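Local coordinates for protein member of DUF4221 family (Bacteroides vulgatus, PDB 3S9J) that is of unknown function but folds as a six-bladed beta-propeller that holds sodium ions in the crystal, at residues I180-P185 / K229-Y234; G218-M223 / N235-Y240; G337-E342 / F357-I362. All coordinates share one frame; numbering follows the deposited sequence. Where two conformers were deposited one is given.

Interaction 1 of 3, residues I180-P185 / K229-Y234; sequences IPIFYP and KHIRWY
Pro181 meets Lys229 first, with its CB 4.3 Å from NZ of Lys229, a van der Waals approach and no polar bond. Lys229 CB points away from the proline's segment and CG is anti to the backbone N (chi1 -176°); of the side chain, the far end is what comes near Pro181. Pro181 is also the centre of an inverse gamma turn, in which Ile182 N bonds to Ile180 O, and the backbone swings through a corner there. Its own carbonyl reaches across through one water, which donates to Pro181 O at 2.6 Å and to Lys229 O at 2.5 Å. Two acceptors are thereby joined that could not bond each other directly, and no direct hydrogen bond links the two segments.

At Ile182 the contact is loose: CG1 lies 4.2 Å from the backbone N of Lys229, and its one apolar side-chain pair is CG2 with Ile231 CD1 at 4.4 Å. The chain then moves on to Pro185, where CB sits 3.8 Å from CH2 of Trp233 and touches CZ2 as well, while CG adds a contact to CH2. The pyrrolidine meets the six-membered end of the indole obliquely, the two side chains crossing at about a right angle. Ile231 CG2 lies over one face of that indole.

The segments run only 24° apart in direction, yet belong to different blades of the propeller. Strand 177-183 is the last of its sheet and strand 231-235 the last of the next; Met223, from strand 221-225, touches Ile182, Ile231 and Trp233, and Phe216 of strand 211-216 touches Pro185.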
# COMPACT_ATOMS: atom_id res chain seq x y z
N ILE A 180 1.44 18.96 -5.21
CA ILE A 180 0.43 19.20 -4.21
C ILE A 180 1.14 19.76 -2.97
O ILE A 180 2.18 19.22 -2.59
CB ILE A 180 -0.31 17.91 -3.87
CG1 ILE A 180 -0.86 17.27 -5.18
CG2 ILE A 180 -1.44 18.18 -2.88
CD1 ILE A 180 -1.73 18.22 -6.02
N PRO A 181 0.62 20.85 -2.38
CA PRO A 181 1.37 21.51 -1.29
C PRO A 181 1.24 20.81 0.08
O PRO A 181 0.81 21.40 1.09
CB PRO A 181 0.80 22.93 -1.30
CG PRO A 181 -0.61 22.74 -1.76
CD PRO A 181 -0.55 21.65 -2.78
N ILE A 182 1.63 19.54 0.09
CA ILE A 182 1.73 18.69 1.26
C ILE A 182 3.17 18.23 1.25
O ILE A 182 3.59 17.54 0.32
CB ILE A 182 0.82 17.46 1.16
CG1 ILE A 182 -0.65 17.88 1.11
CG2 ILE A 182 1.04 16.48 2.37
CD1 ILE A 182 -1.56 16.66 0.74
N PHE A 183 3.91 18.64 2.27
CA PHE A 183 5.36 18.50 2.30
C PHE A 183 5.80 17.44 3.34
O PHE A 183 5.09 17.17 4.30
CB PHE A 183 5.99 19.84 2.62
CG PHE A 183 5.72 20.88 1.55
CD1 PHE A 183 6.51 20.92 0.41
CD2 PHE A 183 4.66 21.76 1.66
CE1 PHE A 183 6.27 21.85 -0.59
CE2 PHE A 183 4.41 22.69 0.66
CZ PHE A 183 5.21 22.72 -0.47
N TYR A 184 6.97 16.89 3.14
CA TYR A 184 7.51 15.95 4.11
C TYR A 184 7.72 16.68 5.45
O TYR A 184 8.10 17.83 5.47
CB TYR A 184 8.83 15.36 3.64
CG TYR A 184 8.70 14.23 2.68
CD1 TYR A 184 8.50 14.45 1.32
CD2 TYR A 184 8.76 12.92 3.13
CE1 TYR A 184 8.36 13.38 0.41
CE2 TYR A 184 8.62 11.85 2.23
CZ TYR A 184 8.44 12.08 0.88
OH TYR A 184 8.33 11.00 0.01
N PRO A 185 7.41 16.01 6.55
CA PRO A 185 7.52 16.63 7.86
C PRO A 185 9.00 16.72 8.28
O PRO A 185 9.83 15.94 7.80
CB PRO A 185 6.74 15.68 8.77
CG PRO A 185 6.81 14.35 8.10
CD PRO A 185 6.84 14.65 6.62
N LYS A 229 -3.81 20.49 2.16
CA LYS A 229 -2.98 21.62 2.51
C LYS A 229 -2.73 21.72 4.01
O LYS A 229 -1.58 21.65 4.45
CB LYS A 229 -3.61 22.91 2.00
CG LYS A 229 -2.75 24.15 2.24
CD LYS A 229 -2.81 25.13 1.06
CE LYS A 229 -1.78 26.27 1.21
NZ LYS A 229 -0.43 25.77 1.65
N HIS A 230 -3.80 21.86 4.80
CA HIS A 230 -3.67 21.99 6.24
C HIS A 230 -3.64 20.62 6.92
O HIS A 230 -4.54 19.79 6.72
CB HIS A 230 -4.79 22.84 6.80
CG HIS A 230 -4.79 24.23 6.26
ND1 HIS A 230 -5.51 24.59 5.14
CD2 HIS A 230 -4.13 25.34 6.65
CE1 HIS A 230 -5.30 25.87 4.87
NE2 HIS A 230 -4.47 26.35 5.79
N ILE A 231 -2.60 20.43 7.72
CA ILE A 231 -2.25 19.17 8.32
C ILE A 231 -2.60 19.10 9.81
O ILE A 231 -2.41 20.08 10.55
CB ILE A 231 -0.71 18.96 8.21
CG1 ILE A 231 -0.26 19.00 6.75
CG2 ILE A 231 -0.30 17.65 8.84
CD1 ILE A 231 -1.09 18.22 5.84
N ARG A 232 -3.10 17.94 10.24
CA ARG A 232 -3.31 17.61 11.65
C ARG A 232 -2.59 16.30 11.96
O ARG A 232 -2.47 15.43 11.09
CB ARG A 232 -4.81 17.43 11.95
CG ARG A 232 -5.62 18.69 11.80
CD ARG A 232 -7.06 18.51 12.31
NE ARG A 232 -7.82 17.39 11.72
CZ ARG A 232 -8.26 17.35 10.45
NH1 ARG A 232 -7.99 18.33 9.60
NH2 ARG A 232 -8.98 16.32 10.04
N TRP A 233 -2.13 16.15 13.20
CA TRP A 233 -1.41 14.95 13.59
C TRP A 233 -2.14 14.26 14.73
O TRP A 233 -2.65 14.93 15.64
CB TRP A 233 0.01 15.30 14.03
CG TRP A 233 0.86 15.88 12.94
CD1 TRP A 233 1.01 17.19 12.63
CD2 TRP A 233 1.67 15.15 12.03
NE1 TRP A 233 1.87 17.32 11.57
CE2 TRP A 233 2.29 16.08 11.19
CE3 TRP A 233 1.93 13.78 11.84
CZ2 TRP A 233 3.16 15.70 10.17
CZ3 TRP A 233 2.81 13.40 10.83
CH2 TRP A 233 3.41 14.36 10.01
N TYR A 234 -2.19 12.93 14.66
CA TYR A 234 -2.83 12.10 15.67
C TYR A 234 -1.92 10.95 16.07
O TYR A 234 -1.33 10.28 15.22
CB TYR A 234 -4.13 11.50 15.15
CG TYR A 234 -5.17 12.53 14.78
CD1 TYR A 234 -6.01 13.05 15.75
CD2 TYR A 234 -5.33 12.94 13.47
CE1 TYR A 234 -6.97 13.99 15.42
CE2 TYR A 234 -6.29 13.88 13.13
CZ TYR A 234 -7.10 14.40 14.11
OH TYR A 234 -8.07 15.31 13.78
O HOH W 1 0.83 21.57 3.71

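Interaction 2 of 3, residues G218-M223 / N235-Y240; sequences GYDSLM and NAKSRY
Asp220 and Lys237 lie side by side and point the same way, just where the outer beta-hairpin of a propeller blade (strands 221-225 and 231-235) comes to an end. Their contact is carboxylate against aliphatic chain: Asp220 OD2 is 3.6 Å from Lys237 CD, whereas OD2 and Lys237 NZ stay 5.9 Å apart, too far for a salt bridge. Lys237 CG stands anti to the backbone N (chi1 169°), and the chain bends only at its last torsion, where NZ turns back to donate to Ser238 O at 2.9 Å and also to Leu241 O. The acid has its polar partners elsewhere, OD2 with Ser243 OG and OD1 with Met244 N. An alanine at Lys237 would probably leave the carbonyls of Ser238 and Leu241 without this donor and take the CG and CD methylenes away from Asp220 OD2.

Beside this pair, Ser221 faces Asn235 as an antiparallel non-hydrogen-bonded pair, with CA atoms 4.4 Å apart and side chains that diverge. Ser221 OG rests 3.9 Å from Asn235 CA, and the amide ND2 of Asn235 comes no closer than 4.1 Å to Asp220 CB. Ala236 points at the other strand instead, and its CB packs tightly against Leu222 CG at 3.5 Å. Leu309 of strand 304-309, in the next blade, also touches this alanine.

A single hydrogen bond joins the two segments: Ala236 N donates to Asp220 O at 2.8 Å, with an N-H...O angle of 146° and the donor tilted 18° from the carbonyl plane.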
# COMPACT_ATOMS: atom_id res chain seq x y z
N GLY A 218 8.31 5.16 10.05
CA GLY A 218 9.17 5.40 11.21
C GLY A 218 8.62 6.32 12.27
O GLY A 218 9.37 6.78 13.13
N TYR A 219 7.31 6.61 12.26
CA TYR A 219 6.75 7.64 13.12
C TYR A 219 5.49 7.21 13.86
O TYR A 219 4.60 6.60 13.29
CB TYR A 219 6.45 8.89 12.29
CG TYR A 219 6.32 10.21 13.03
CD1 TYR A 219 7.13 10.52 14.12
CD2 TYR A 219 5.41 11.17 12.61
CE1 TYR A 219 7.02 11.76 14.77
CE2 TYR A 219 5.29 12.40 13.24
CZ TYR A 219 6.09 12.69 14.32
OH TYR A 219 5.97 13.92 14.93
N ASP A 220 5.41 7.60 15.13
CA ASP A 220 4.27 7.30 15.99
C ASP A 220 2.95 7.92 15.53
O ASP A 220 1.90 7.41 15.87
CB ASP A 220 4.50 7.84 17.39
CG ASP A 220 5.51 7.07 18.18
OD1 ASP A 220 6.16 6.16 17.66
OD2 ASP A 220 5.59 7.38 19.37
N SER A 221 3.00 9.02 14.79
CA SER A 221 1.80 9.78 14.52
C SER A 221 1.35 9.68 13.07
O SER A 221 2.17 9.54 12.16
CB SER A 221 1.98 11.26 14.91
OG SER A 221 2.09 11.39 16.32
N LEU A 222 0.04 9.75 12.89
CA LEU A 222 -0.57 9.86 11.57
C LEU A 222 -0.80 11.33 11.20
O LEU A 222 -1.14 12.16 12.04
CB LEU A 222 -1.93 9.17 11.54
CG LEU A 222 -1.96 7.66 11.75
CD1 LEU A 222 -3.43 7.19 11.84
CD2 LEU A 222 -1.19 6.95 10.60
N MSE A 223 -0.66 11.61 9.90
CA MSE A 223 -0.85 12.92 9.33
C MSE A 223 -2.16 12.90 8.58
O MSE A 223 -2.42 11.97 7.80
CB MSE A 223 0.29 13.18 8.35
CG MSE A 223 0.45 14.58 7.90
SE MSE A 223 1.67 14.58 6.39
CE MSE A 223 0.32 14.37 5.04
N ASN A 235 -1.84 10.72 17.37
CA ASN A 235 -1.04 9.61 17.86
C ASN A 235 -1.60 8.27 17.39
O ASN A 235 -2.79 8.00 17.51
CB ASN A 235 -1.00 9.60 19.39
CG ASN A 235 -0.11 8.51 19.93
OD1 ASN A 235 -0.58 7.53 20.49
ND2 ASN A 235 1.20 8.65 19.72
N ALA A 236 -0.73 7.42 16.86
CA ALA A 236 -1.14 6.11 16.39
C ALA A 236 -0.04 5.11 16.71
O ALA A 236 0.37 4.33 15.87
CB ALA A 236 -1.41 6.15 14.88
N LYS A 237 0.43 5.15 17.96
CA LYS A 237 1.54 4.32 18.44
C LYS A 237 1.03 2.98 18.94
O LYS A 237 0.02 2.92 19.65
CB LYS A 237 2.25 5.07 19.60
CG LYS A 237 3.24 4.26 20.38
CD LYS A 237 3.85 5.05 21.55
CE LYS A 237 4.73 4.13 22.38
NZ LYS A 237 4.01 2.97 22.99
N SER A 238 1.76 1.93 18.62
CA SER A 238 1.52 0.60 19.18
C SER A 238 1.89 0.54 20.67
O SER A 238 2.96 1.03 21.06
CB SER A 238 2.38 -0.43 18.48
OG SER A 238 2.31 -1.68 19.16
N ARG A 239 1.03 -0.10 21.48
CA ARG A 239 1.35 -0.29 22.89
C ARG A 239 2.53 -1.24 23.11
O ARG A 239 3.08 -1.27 24.20
CB ARG A 239 0.12 -0.76 23.69
CG ARG A 239 -0.37 -2.18 23.36
CD ARG A 239 -1.89 -2.27 23.61
NE ARG A 239 -2.63 -1.31 22.78
CZ ARG A 239 -3.89 -0.93 22.98
NH1 ARG A 239 -4.59 -1.42 23.99
NH2 ARG A 239 -4.45 -0.06 22.15
N TYR A 240 2.94 -1.97 22.08
CA TYR A 240 4.02 -2.94 22.20
C TYR A 240 5.36 -2.39 21.78
O TYR A 240 6.35 -3.06 21.99
CB TYR A 240 3.69 -4.19 21.38
CG TYR A 240 2.37 -4.79 21.79
CD1 TYR A 240 2.22 -5.36 23.05
CD2 TYR A 240 1.26 -4.76 20.94
CE1 TYR A 240 1.03 -5.89 23.46
CE2 TYR A 240 0.03 -5.28 21.36
CZ TYR A 240 -0.06 -5.86 22.62
OH TYR A 240 -1.25 -6.39 23.08

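Interaction 3 of 3, residues G337-E342 / F357-I362; sequences GLYISE and FTCFKI
The ring of Tyr339 carries Cys359 on one face. Cys359 CB lies over the rim, 3.6 Å from CE2 of Tyr339, and forms a CH-pi contact, while SG makes a sulfur-aromatic contact at 4.1 Å from the ring centroid and 21° off the normal. SG stands anti to the backbone N of Cys359 (chi1 -177°), a position that brings it above the phenol. At the edge of the same ring, near its plane, Phe357 CB approaches CD2 of Tyr339 to 3.9 Å, and the tyrosine and phenylalanine side chains cross at about a right angle. The Phe357 ring has the carbonyl carbon of Ile340 at its edge, near its plane, and its CD1 and CE1 rest against Ser341.

The Phe360 ring projects on the other side of the sheet. Its edge takes the carbonyl of Leu338 in plane, with Leu338 O 3.6 Å from CD2 of Phe360. Ile340 CD1 comes obliquely to within 3.9 Å of CE2 of Phe360.

Between the two layers runs a regular antiparallel ladder: Leu338 pairs with Phe360, and Ile340 with Thr358, through four backbone bonds that range from Phe360 N to Leu338 O at 2.7 Å to Leu338 N to Phe360 O at 3.1 Å. From within the ladder, Thr358 OG1 donates to Glu342 OE2, just past the end of strand 337-341, at 2.6 Å, meeting the carboxylate from 36° above its plane. Gln15 NE2 bonds to the same hydroxyl, and Asn347 ND2 to Glu342 OE1.

These are the two middle strands of a four-stranded blade. Strand 327-334 flanks 337-341, with Phe332 stacked on Tyr339, and strand 8-19, from the N terminus, flanks 354-364, so that both ends of the chain share one blade, the usual way a propeller ring is closed.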
# COMPACT_ATOMS: atom_id res chain seq x y z
N GLY A 337 -15.28 -7.32 6.83
CA GLY A 337 -14.19 -6.95 7.74
C GLY A 337 -12.83 -6.79 7.08
O GLY A 337 -12.73 -6.57 5.87
N LEU A 338 -11.79 -6.92 7.91
CA LEU A 338 -10.41 -6.82 7.47
C LEU A 338 -9.87 -8.18 7.11
O LEU A 338 -9.82 -9.10 7.95
CB LEU A 338 -9.54 -6.20 8.58
CG LEU A 338 -8.03 -6.13 8.35
CD1 LEU A 338 -7.69 -5.25 7.13
CD2 LEU A 338 -7.31 -5.66 9.62
N TYR A 339 -9.49 -8.32 5.85
CA TYR A 339 -8.98 -9.58 5.36
C TYR A 339 -7.46 -9.54 5.29
O TYR A 339 -6.89 -8.63 4.71
CB TYR A 339 -9.53 -9.90 3.99
CG TYR A 339 -11.00 -10.26 3.97
CD1 TYR A 339 -11.97 -9.27 3.90
CD2 TYR A 339 -11.42 -11.57 3.93
CE1 TYR A 339 -13.33 -9.58 3.84
CE2 TYR A 339 -12.80 -11.90 3.86
CZ TYR A 339 -13.73 -10.89 3.83
OH TYR A 339 -15.10 -11.17 3.74
N ILE A 340 -6.83 -10.56 5.87
CA ILE A 340 -5.38 -10.68 5.89
C ILE A 340 -5.03 -12.02 5.32
O ILE A 340 -5.54 -13.07 5.78
CB ILE A 340 -4.79 -10.52 7.31
CG1 ILE A 340 -5.30 -9.24 7.98
CG2 ILE A 340 -3.22 -10.56 7.30
CD1 ILE A 340 -4.77 -9.03 9.41
N SER A 341 -4.14 -12.03 4.33
CA SER A 341 -3.77 -13.28 3.68
C SER A 341 -3.04 -14.21 4.62
O SER A 341 -2.25 -13.75 5.50
CB SER A 341 -2.89 -13.03 2.45
OG SER A 341 -2.41 -14.23 1.87
N GLU A 342 -3.25 -15.51 4.40
CA GLU A 342 -2.48 -16.57 5.09
C GLU A 342 -1.43 -17.21 4.20
O GLU A 342 -0.93 -18.29 4.50
CB GLU A 342 -3.43 -17.62 5.70
CG GLU A 342 -4.16 -17.06 6.93
CD GLU A 342 -4.63 -18.11 7.94
OE1 GLU A 342 -4.13 -19.26 7.94
OE2 GLU A 342 -5.52 -17.76 8.74
N PHE A 357 -7.40 -15.92 2.63
CA PHE A 357 -7.53 -14.78 3.54
C PHE A 357 -8.36 -15.14 4.74
O PHE A 357 -9.33 -15.89 4.61
CB PHE A 357 -8.22 -13.58 2.86
CG PHE A 357 -7.50 -13.02 1.69
CD1 PHE A 357 -6.57 -12.00 1.86
CD2 PHE A 357 -7.79 -13.45 0.41
CE1 PHE A 357 -5.93 -11.45 0.78
CE2 PHE A 357 -7.17 -12.88 -0.68
CZ PHE A 357 -6.21 -11.91 -0.51
N THR A 358 -8.01 -14.60 5.90
CA THR A 358 -8.86 -14.68 7.06
C THR A 358 -9.51 -13.31 7.30
O THR A 358 -8.85 -12.28 7.22
CB THR A 358 -8.08 -15.13 8.30
OG1 THR A 358 -7.62 -16.46 8.08
CG2 THR A 358 -8.97 -15.08 9.54
N CYS A 359 -10.82 -13.32 7.56
CA CYS A 359 -11.57 -12.12 7.86
C CYS A 359 -11.56 -11.87 9.36
O CYS A 359 -11.90 -12.76 10.13
CB CYS A 359 -13.03 -12.29 7.41
SG CYS A 359 -14.03 -10.83 7.66
N PHE A 360 -11.14 -10.68 9.74
CA PHE A 360 -11.12 -10.24 11.13
C PHE A 360 -12.19 -9.22 11.39
O PHE A 360 -12.25 -8.20 10.72
CB PHE A 360 -9.76 -9.68 11.50
CG PHE A 360 -8.71 -10.73 11.54
CD1 PHE A 360 -8.47 -11.45 12.70
CD2 PHE A 360 -8.02 -11.06 10.38
CE1 PHE A 360 -7.53 -12.47 12.72
CE2 PHE A 360 -7.09 -12.07 10.38
CZ PHE A 360 -6.84 -12.80 11.56
N LYS A 361 -13.03 -9.51 12.39
CA LYS A 361 -14.10 -8.60 12.83
C LYS A 361 -13.72 -7.91 14.11
O LYS A 361 -12.92 -8.42 14.89
CB LYS A 361 -15.41 -9.38 13.00
CG LYS A 361 -15.87 -9.99 11.66
CD LYS A 361 -17.31 -10.42 11.64
CE LYS A 361 -17.80 -10.67 10.19
NZ LYS A 361 -18.65 -9.53 9.67
N ILE A 362 -14.31 -6.74 14.33
CA ILE A 362 -14.07 -5.93 15.52
C ILE A 362 -15.04 -6.40 16.58
O ILE A 362 -16.24 -6.39 16.35
CB ILE A 362 -14.34 -4.45 15.23
CG1 ILE A 362 -13.40 -3.94 14.13
CG2 ILE A 362 -14.20 -3.61 16.49
CD1 ILE A 362 -13.76 -2.58 13.62

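How the interactions relate
From the N terminus, residues 180-185 come first, then 218-223, before 229-234 closes interaction 1 over a loop of 43 residues and 235-240 closes interaction 2 over one of 11. The two contacts therefore cross rather than nest. They also touch, through a probable hydrogen bond between Leu222 N and Tyr234 O (2.8 Å), because strands 221-225 and 231-235 are sheet neighbours. Interaction 1 joins consecutive blades, and interaction 2 finishes a hairpin within one blade. Interaction 3 follows in series, closing a 14-residue loop within the ring-closing blade; its nearest atoms are about 12 Å from interaction 2 and about 17 Å from interaction 1.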